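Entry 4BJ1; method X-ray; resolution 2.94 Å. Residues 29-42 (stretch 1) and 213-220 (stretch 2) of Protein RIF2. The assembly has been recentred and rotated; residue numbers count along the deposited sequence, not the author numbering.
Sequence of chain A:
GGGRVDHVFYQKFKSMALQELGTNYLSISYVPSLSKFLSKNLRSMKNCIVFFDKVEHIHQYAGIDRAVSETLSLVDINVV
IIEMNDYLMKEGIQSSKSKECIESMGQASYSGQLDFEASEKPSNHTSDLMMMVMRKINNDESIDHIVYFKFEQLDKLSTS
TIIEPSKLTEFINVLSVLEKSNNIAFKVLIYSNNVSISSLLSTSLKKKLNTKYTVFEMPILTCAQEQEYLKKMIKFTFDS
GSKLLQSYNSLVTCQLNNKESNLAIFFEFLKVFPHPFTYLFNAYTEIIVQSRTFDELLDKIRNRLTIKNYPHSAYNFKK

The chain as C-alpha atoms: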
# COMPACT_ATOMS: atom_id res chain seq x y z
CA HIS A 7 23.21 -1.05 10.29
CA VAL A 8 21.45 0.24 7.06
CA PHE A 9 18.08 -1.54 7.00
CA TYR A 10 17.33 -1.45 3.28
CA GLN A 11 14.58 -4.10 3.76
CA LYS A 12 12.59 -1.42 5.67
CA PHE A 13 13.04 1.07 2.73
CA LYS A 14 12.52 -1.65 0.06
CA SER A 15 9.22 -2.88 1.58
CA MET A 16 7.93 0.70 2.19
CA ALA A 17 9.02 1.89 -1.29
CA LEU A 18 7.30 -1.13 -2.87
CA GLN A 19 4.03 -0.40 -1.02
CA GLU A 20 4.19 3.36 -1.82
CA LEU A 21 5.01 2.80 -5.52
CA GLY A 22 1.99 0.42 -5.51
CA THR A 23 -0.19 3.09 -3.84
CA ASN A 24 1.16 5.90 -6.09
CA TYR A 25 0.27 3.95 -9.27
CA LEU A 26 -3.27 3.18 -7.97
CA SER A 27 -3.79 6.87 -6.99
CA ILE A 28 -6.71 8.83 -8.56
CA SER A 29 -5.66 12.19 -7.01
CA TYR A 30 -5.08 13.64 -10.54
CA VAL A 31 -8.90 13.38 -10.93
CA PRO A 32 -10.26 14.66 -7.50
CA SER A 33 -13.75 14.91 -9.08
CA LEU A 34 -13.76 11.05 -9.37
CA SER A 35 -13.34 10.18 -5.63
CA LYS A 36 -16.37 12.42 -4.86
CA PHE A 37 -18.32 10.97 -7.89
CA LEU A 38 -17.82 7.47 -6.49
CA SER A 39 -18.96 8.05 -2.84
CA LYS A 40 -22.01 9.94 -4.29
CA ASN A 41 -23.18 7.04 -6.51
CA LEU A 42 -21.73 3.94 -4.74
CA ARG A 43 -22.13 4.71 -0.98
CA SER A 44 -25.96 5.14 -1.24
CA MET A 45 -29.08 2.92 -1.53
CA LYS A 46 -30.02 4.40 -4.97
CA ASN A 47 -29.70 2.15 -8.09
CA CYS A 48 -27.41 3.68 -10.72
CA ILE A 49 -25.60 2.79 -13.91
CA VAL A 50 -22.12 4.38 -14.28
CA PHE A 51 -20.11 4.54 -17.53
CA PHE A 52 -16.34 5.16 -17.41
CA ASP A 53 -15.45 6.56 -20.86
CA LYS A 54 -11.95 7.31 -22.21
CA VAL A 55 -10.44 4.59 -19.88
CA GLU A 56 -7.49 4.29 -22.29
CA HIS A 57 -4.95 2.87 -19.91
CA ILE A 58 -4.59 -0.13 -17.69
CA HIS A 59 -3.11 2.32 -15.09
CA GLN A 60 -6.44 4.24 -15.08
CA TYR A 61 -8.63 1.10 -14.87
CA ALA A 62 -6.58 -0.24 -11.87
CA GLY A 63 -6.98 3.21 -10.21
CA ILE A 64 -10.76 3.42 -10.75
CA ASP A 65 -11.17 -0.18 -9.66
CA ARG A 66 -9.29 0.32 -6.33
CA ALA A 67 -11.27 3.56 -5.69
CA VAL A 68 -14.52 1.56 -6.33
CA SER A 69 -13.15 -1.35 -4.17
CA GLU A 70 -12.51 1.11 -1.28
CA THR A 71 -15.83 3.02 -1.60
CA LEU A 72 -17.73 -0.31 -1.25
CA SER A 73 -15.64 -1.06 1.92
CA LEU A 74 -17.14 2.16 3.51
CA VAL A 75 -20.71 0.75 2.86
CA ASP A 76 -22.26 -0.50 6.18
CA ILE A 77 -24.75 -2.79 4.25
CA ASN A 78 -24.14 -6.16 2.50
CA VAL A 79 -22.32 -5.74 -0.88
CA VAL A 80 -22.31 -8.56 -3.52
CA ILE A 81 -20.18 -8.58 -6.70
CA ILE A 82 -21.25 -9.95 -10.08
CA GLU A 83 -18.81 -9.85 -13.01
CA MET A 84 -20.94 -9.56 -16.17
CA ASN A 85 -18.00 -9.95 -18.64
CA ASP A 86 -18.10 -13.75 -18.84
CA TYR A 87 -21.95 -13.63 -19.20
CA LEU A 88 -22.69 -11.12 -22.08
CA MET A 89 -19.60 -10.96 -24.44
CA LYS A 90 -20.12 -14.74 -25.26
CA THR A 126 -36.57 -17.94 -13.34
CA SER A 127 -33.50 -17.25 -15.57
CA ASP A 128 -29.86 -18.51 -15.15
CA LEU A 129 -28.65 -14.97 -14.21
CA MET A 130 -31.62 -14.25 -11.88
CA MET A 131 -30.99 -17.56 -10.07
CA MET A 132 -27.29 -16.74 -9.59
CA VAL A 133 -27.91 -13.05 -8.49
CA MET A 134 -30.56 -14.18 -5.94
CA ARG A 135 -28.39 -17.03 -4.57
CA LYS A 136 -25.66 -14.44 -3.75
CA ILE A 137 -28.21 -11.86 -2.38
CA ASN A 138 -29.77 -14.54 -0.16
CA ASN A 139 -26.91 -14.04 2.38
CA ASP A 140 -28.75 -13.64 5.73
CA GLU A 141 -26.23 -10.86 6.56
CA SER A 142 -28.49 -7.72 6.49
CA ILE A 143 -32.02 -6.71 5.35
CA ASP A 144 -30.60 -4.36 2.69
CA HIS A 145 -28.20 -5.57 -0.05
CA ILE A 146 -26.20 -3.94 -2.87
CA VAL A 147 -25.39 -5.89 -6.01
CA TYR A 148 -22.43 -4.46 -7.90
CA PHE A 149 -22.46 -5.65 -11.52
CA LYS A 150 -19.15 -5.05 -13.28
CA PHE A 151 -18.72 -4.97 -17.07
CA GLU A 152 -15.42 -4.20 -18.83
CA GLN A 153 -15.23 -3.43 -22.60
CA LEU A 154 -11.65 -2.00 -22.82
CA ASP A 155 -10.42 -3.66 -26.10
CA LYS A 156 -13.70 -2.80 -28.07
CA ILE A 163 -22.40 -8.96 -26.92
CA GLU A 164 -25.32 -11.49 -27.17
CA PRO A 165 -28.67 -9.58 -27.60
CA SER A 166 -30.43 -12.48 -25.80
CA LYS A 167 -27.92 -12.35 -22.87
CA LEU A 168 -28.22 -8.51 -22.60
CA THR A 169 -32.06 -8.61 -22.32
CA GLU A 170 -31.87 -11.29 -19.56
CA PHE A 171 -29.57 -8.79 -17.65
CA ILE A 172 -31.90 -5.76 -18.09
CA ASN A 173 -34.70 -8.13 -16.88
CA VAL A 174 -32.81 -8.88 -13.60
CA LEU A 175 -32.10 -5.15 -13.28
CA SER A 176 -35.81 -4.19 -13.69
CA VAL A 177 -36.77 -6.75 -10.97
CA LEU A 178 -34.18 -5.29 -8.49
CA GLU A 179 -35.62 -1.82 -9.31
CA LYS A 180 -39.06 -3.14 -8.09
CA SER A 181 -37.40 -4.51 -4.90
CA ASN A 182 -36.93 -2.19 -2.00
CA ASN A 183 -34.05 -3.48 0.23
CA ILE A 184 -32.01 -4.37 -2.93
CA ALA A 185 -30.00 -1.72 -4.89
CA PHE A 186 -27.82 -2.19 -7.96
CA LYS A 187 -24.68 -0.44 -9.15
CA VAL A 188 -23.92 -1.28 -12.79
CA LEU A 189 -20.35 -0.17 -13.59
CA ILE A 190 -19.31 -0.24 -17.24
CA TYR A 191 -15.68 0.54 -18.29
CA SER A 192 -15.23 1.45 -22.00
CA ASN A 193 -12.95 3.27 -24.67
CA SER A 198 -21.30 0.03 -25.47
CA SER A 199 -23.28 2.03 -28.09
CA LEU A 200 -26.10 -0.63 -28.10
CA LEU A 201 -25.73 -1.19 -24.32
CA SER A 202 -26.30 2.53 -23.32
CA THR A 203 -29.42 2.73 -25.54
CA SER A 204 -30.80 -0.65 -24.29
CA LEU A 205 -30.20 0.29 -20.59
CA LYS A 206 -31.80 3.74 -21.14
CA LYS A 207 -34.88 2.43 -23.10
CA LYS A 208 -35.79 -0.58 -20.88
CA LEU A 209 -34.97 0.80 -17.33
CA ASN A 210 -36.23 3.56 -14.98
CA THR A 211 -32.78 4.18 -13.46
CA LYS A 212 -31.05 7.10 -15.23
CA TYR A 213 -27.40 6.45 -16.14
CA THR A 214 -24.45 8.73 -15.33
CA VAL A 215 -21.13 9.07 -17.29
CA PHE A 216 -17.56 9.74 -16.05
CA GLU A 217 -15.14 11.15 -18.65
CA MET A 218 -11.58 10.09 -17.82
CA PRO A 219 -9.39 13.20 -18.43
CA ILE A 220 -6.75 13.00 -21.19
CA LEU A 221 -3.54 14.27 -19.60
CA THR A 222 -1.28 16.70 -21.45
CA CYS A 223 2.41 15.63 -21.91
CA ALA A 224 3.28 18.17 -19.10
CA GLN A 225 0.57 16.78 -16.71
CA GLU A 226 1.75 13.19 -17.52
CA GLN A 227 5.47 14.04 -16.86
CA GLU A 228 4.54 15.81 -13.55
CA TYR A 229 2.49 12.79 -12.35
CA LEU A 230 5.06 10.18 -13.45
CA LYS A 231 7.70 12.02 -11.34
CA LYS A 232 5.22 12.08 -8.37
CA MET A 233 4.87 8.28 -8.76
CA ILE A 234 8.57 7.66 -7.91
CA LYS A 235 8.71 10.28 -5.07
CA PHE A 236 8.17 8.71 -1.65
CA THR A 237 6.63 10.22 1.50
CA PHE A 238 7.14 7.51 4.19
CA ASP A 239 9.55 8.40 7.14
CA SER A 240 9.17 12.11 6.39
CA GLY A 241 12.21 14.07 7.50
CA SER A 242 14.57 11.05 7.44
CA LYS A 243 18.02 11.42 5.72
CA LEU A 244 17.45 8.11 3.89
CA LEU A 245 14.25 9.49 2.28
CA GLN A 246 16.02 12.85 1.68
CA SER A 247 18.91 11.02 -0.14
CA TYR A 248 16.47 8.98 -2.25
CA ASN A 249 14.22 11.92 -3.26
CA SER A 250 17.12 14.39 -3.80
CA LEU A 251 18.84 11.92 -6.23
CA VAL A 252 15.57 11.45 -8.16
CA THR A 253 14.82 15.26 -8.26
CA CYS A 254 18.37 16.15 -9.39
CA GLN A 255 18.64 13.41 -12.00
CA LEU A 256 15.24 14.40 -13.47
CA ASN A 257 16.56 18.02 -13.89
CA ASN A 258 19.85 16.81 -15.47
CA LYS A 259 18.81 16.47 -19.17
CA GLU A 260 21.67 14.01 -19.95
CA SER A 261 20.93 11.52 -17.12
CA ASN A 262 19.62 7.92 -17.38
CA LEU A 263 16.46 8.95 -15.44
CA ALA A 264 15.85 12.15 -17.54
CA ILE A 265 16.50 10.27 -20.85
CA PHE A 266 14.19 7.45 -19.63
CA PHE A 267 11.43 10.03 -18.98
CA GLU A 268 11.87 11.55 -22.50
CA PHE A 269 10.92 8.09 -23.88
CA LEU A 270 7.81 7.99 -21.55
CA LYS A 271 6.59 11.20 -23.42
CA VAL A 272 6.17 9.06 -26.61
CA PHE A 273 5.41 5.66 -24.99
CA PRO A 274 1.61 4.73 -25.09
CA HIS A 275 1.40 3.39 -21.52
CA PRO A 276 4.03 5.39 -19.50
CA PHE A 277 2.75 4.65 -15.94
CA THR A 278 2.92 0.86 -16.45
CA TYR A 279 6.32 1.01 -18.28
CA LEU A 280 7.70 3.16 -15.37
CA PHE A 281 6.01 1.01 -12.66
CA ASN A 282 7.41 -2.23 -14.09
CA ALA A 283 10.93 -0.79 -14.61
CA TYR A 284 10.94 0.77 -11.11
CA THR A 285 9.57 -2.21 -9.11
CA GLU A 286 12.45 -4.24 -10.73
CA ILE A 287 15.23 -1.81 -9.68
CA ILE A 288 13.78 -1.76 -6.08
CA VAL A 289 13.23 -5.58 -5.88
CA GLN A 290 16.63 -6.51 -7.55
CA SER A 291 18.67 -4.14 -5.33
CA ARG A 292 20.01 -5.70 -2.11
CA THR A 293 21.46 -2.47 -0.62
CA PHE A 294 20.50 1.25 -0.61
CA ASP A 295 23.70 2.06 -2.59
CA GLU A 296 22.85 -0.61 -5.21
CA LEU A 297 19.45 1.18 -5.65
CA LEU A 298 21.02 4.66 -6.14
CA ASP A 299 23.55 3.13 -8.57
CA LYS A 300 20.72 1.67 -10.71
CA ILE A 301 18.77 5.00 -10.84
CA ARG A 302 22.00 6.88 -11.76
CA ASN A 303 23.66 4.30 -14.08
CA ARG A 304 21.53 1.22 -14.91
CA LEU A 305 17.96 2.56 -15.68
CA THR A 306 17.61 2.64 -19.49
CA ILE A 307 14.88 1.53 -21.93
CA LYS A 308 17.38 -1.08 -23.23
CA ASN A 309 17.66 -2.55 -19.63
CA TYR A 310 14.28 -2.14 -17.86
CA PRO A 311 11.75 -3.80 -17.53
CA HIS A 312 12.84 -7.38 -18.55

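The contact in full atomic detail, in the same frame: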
# COMPACT_ATOMS: atom_id res chain seq x y z
N SER A 29 -5.74 10.84 -7.55
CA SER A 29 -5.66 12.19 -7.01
C SER A 29 -5.59 13.22 -8.14
O SER A 29 -5.93 14.38 -7.92
CB SER A 29 -4.46 12.34 -6.10
OG SER A 29 -4.43 11.33 -5.10
N TYR A 30 -5.15 12.78 -9.35
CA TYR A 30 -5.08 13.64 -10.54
C TYR A 30 -6.50 14.02 -11.00
O TYR A 30 -6.69 15.06 -11.63
CB TYR A 30 -4.27 12.99 -11.68
CG TYR A 30 -4.75 11.64 -12.15
CD1 TYR A 30 -5.67 11.52 -13.20
CD2 TYR A 30 -4.23 10.46 -11.61
CE1 TYR A 30 -6.09 10.27 -13.66
CE2 TYR A 30 -4.65 9.21 -12.06
CZ TYR A 30 -5.57 9.12 -13.09
OH TYR A 30 -5.97 7.88 -13.53
N VAL A 31 -7.49 13.18 -10.65
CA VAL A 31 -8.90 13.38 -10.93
C VAL A 31 -9.69 13.44 -9.56
O VAL A 31 -10.37 12.49 -9.18
CB VAL A 31 -9.42 12.36 -11.99
CG1 VAL A 31 -9.19 10.90 -11.58
CG2 VAL A 31 -10.86 12.64 -12.37
N PRO A 32 -9.57 14.57 -8.80
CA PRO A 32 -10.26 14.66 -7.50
C PRO A 32 -11.78 14.56 -7.59
O PRO A 32 -12.43 14.12 -6.65
CB PRO A 32 -9.83 16.02 -6.95
CG PRO A 32 -9.44 16.80 -8.15
CD PRO A 32 -8.81 15.81 -9.07
N SER A 33 -12.33 14.96 -8.75
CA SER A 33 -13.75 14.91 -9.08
C SER A 33 -14.27 13.47 -9.06
O SER A 33 -15.45 13.28 -8.76
CB SER A 33 -14.00 15.53 -10.45
OG SER A 33 -13.00 15.18 -11.39
N LEU A 34 -13.39 12.47 -9.34
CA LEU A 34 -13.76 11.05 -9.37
C LEU A 34 -14.07 10.47 -7.99
O LEU A 34 -15.11 9.82 -7.84
CB LEU A 34 -12.69 10.20 -10.09
CG LEU A 34 -12.88 8.68 -10.09
CD1 LEU A 34 -14.06 8.26 -10.95
CD2 LEU A 34 -11.62 7.99 -10.53
N SER A 35 -13.18 10.67 -7.01
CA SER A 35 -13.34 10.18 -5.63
C SER A 35 -14.71 10.60 -5.07
O SER A 35 -15.43 9.76 -4.52
CB SER A 35 -12.20 10.68 -4.75
OG SER A 35 -11.02 10.94 -5.50
N LYS A 36 -15.09 11.87 -5.27
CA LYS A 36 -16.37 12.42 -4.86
C LYS A 36 -17.52 11.78 -5.67
O LYS A 36 -18.55 11.44 -5.09
CB LYS A 36 -16.39 13.95 -5.01
N PHE A 37 -17.32 11.58 -6.99
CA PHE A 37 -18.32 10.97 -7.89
C PHE A 37 -18.65 9.56 -7.45
O PHE A 37 -19.80 9.15 -7.54
CB PHE A 37 -17.83 10.98 -9.35
CG PHE A 37 -18.75 10.28 -10.34
CD1 PHE A 37 -19.96 10.84 -10.71
CD2 PHE A 37 -18.39 9.06 -10.89
CE1 PHE A 37 -20.80 10.19 -11.62
CE2 PHE A 37 -19.23 8.41 -11.79
CZ PHE A 37 -20.43 8.98 -12.15
N LEU A 38 -17.65 8.83 -6.95
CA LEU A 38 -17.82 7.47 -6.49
C LEU A 38 -18.64 7.40 -5.22
O LEU A 38 -19.74 6.85 -5.28
CB LEU A 38 -16.48 6.73 -6.37
CG LEU A 38 -15.78 6.40 -7.69
CD1 LEU A 38 -14.56 5.61 -7.45
CD2 LEU A 38 -16.70 5.64 -8.63
N SER A 39 -18.19 8.04 -4.10
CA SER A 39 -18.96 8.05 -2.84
C SER A 39 -20.43 8.51 -2.99
O SER A 39 -21.29 8.05 -2.24
CB SER A 39 -18.24 8.89 -1.78
OG SER A 39 -18.43 10.27 -2.00
N LYS A 40 -20.69 9.40 -3.97
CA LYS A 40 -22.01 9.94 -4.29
C LYS A 40 -22.92 8.84 -4.86
O LYS A 40 -24.08 8.69 -4.43
CB LYS A 40 -21.87 11.10 -5.30
CG LYS A 40 -23.17 11.71 -5.82
CD LYS A 40 -23.00 12.29 -7.23
CE LYS A 40 -24.21 12.05 -8.12
NZ LYS A 40 -23.83 11.89 -9.55
N ASN A 41 -22.41 8.06 -5.83
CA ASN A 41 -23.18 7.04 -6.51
C ASN A 41 -23.10 5.66 -5.89
O ASN A 41 -24.10 4.94 -5.94
CB ASN A 41 -22.80 7.00 -7.99
CG ASN A 41 -23.18 8.25 -8.74
OD1 ASN A 41 -24.28 8.38 -9.29
ND2 ASN A 41 -22.27 9.21 -8.78
N LEU A 42 -21.95 5.28 -5.31
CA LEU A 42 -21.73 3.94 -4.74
C LEU A 42 -22.12 3.76 -3.29
O LEU A 42 -22.59 2.67 -2.95
CB LEU A 42 -20.26 3.50 -4.89
CG LEU A 42 -19.75 3.20 -6.29
CD1 LEU A 42 -18.25 3.05 -6.28
CD2 LEU A 42 -20.40 1.95 -6.86
N TYR A 213 -28.83 6.73 -16.17
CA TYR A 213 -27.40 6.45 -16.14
C TYR A 213 -26.56 7.72 -16.12
O TYR A 213 -26.92 8.72 -16.74
CB TYR A 213 -26.98 5.50 -17.28
CG TYR A 213 -27.01 6.10 -18.67
CD1 TYR A 213 -28.15 6.00 -19.47
CD2 TYR A 213 -25.88 6.70 -19.22
CE1 TYR A 213 -28.17 6.53 -20.76
CE2 TYR A 213 -25.89 7.23 -20.51
CZ TYR A 213 -27.04 7.14 -21.28
OH TYR A 213 -27.05 7.66 -22.55
N THR A 214 -25.44 7.65 -15.41
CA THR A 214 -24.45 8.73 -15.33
C THR A 214 -23.18 8.30 -16.10
O THR A 214 -23.00 7.10 -16.36
CB THR A 214 -24.24 9.21 -13.86
OG1 THR A 214 -23.19 10.17 -13.80
CG2 THR A 214 -23.96 8.09 -12.88
N VAL A 215 -22.37 9.28 -16.53
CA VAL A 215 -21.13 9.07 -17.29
C VAL A 215 -19.95 9.83 -16.65
O VAL A 215 -20.09 10.99 -16.24
CB VAL A 215 -21.29 9.38 -18.82
CG1 VAL A 215 -19.95 9.42 -19.55
CG2 VAL A 215 -22.23 8.38 -19.50
N PHE A 216 -18.80 9.15 -16.54
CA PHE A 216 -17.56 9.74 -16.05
C PHE A 216 -16.48 9.72 -17.12
O PHE A 216 -16.01 8.65 -17.52
CB PHE A 216 -17.08 9.14 -14.72
CG PHE A 216 -16.09 10.06 -14.07
CD1 PHE A 216 -16.52 11.13 -13.29
CD2 PHE A 216 -14.72 9.90 -14.28
CE1 PHE A 216 -15.60 12.02 -12.72
CE2 PHE A 216 -13.80 10.79 -13.71
CZ PHE A 216 -14.24 11.84 -12.94
N GLU A 217 -16.13 10.92 -17.61
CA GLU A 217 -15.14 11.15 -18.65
C GLU A 217 -13.73 11.22 -18.05
O GLU A 217 -13.38 12.19 -17.37
CB GLU A 217 -15.48 12.41 -19.46
CG GLU A 217 -14.86 12.48 -20.85
CD GLU A 217 -15.43 11.54 -21.90
OE1 GLU A 217 -16.67 11.45 -22.02
OE2 GLU A 217 -14.62 10.92 -22.63
N MET A 218 -12.95 10.18 -18.30
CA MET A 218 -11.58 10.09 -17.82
C MET A 218 -10.73 11.14 -18.54
O MET A 218 -10.68 11.16 -19.78
CB MET A 218 -11.04 8.66 -18.00
CG MET A 218 -10.22 8.19 -16.84
SD MET A 218 -11.12 8.21 -15.28
CE MET A 218 -9.76 8.11 -14.16
N PRO A 219 -10.15 12.11 -17.78
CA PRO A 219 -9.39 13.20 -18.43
C PRO A 219 -8.13 12.74 -19.17
O PRO A 219 -7.36 11.91 -18.67
CB PRO A 219 -9.05 14.13 -17.26
CG PRO A 219 -9.01 13.21 -16.05
CD PRO A 219 -10.14 12.24 -16.31
N ILE A 220 -7.93 13.29 -20.38
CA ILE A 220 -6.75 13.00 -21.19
C ILE A 220 -5.69 13.95 -20.65
O ILE A 220 -5.92 15.17 -20.64
CB ILE A 220 -6.97 13.22 -22.73
CG1 ILE A 220 -8.36 12.72 -23.23
CG2 ILE A 220 -5.82 12.65 -23.56
CD1 ILE A 220 -8.67 11.22 -23.16

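A helix of stretch 1 packs along the strand of stretch 2 in a nearly antiparallel sense (159° between their directions, axes 10.1 Å apart at closest approach), burying 466 Å² in all. No hydrogen bond crosses the contact; side-chain packing holds it together. Along the strand, Thr-214 and Phe-216 point toward the helix while Val-215 between them points away, the alternation expected of an extended chain.

Thr-214 meets Phe-37 and Asn-41, one helical turn apart. Its OG1 lies 3.2 Å from CE1 of Phe-37, at the edge of that ring and near its plane, and its CG2 lies 3.6 Å from OD1 of Asn-41. ND2 of Asn-41 turns back to its own helix and donates to Phe-37 O at 2.8 Å, with a nearly straight N-H...O angle of 171°.

Phe-216 has more of its surface covered by the other stretch (105 Å²) than any other residue here, and is the hub. Its ring lies offset over that of Phe-37, with planes inclined by 30° and centroids 5.1 Å apart; the rings are slid so that they barely overlap, and the closest atoms, Phe-37 CD2 and Phe-216 CD1, are 3.7 Å apart. Leu-34 places CD1 over the face of the Phe-216 ring, 3.9 Å from its centroid and 17° off the normal, a CH-pi contact. The ring's edge is met by Val-31, whose CG2 is 3.5 Å from Phe-216 CZ, and by Ser-33, whose OG is 3.9 Å from the same CZ.

Beyond the strand, Met-218 starts sideways, but its end comes nearer: CE sits 3.8 Å from Val-31 CG1, 4.1 Å from Leu-34 CD2 and 3.8 Å from Tyr-30 OH, so one methyl group touches three residues. Pro-219 completes the contact, its CD 4.0 Å from Val-31 CG2. Val-31 thus touches Phe-216, Met-218 and Pro-219.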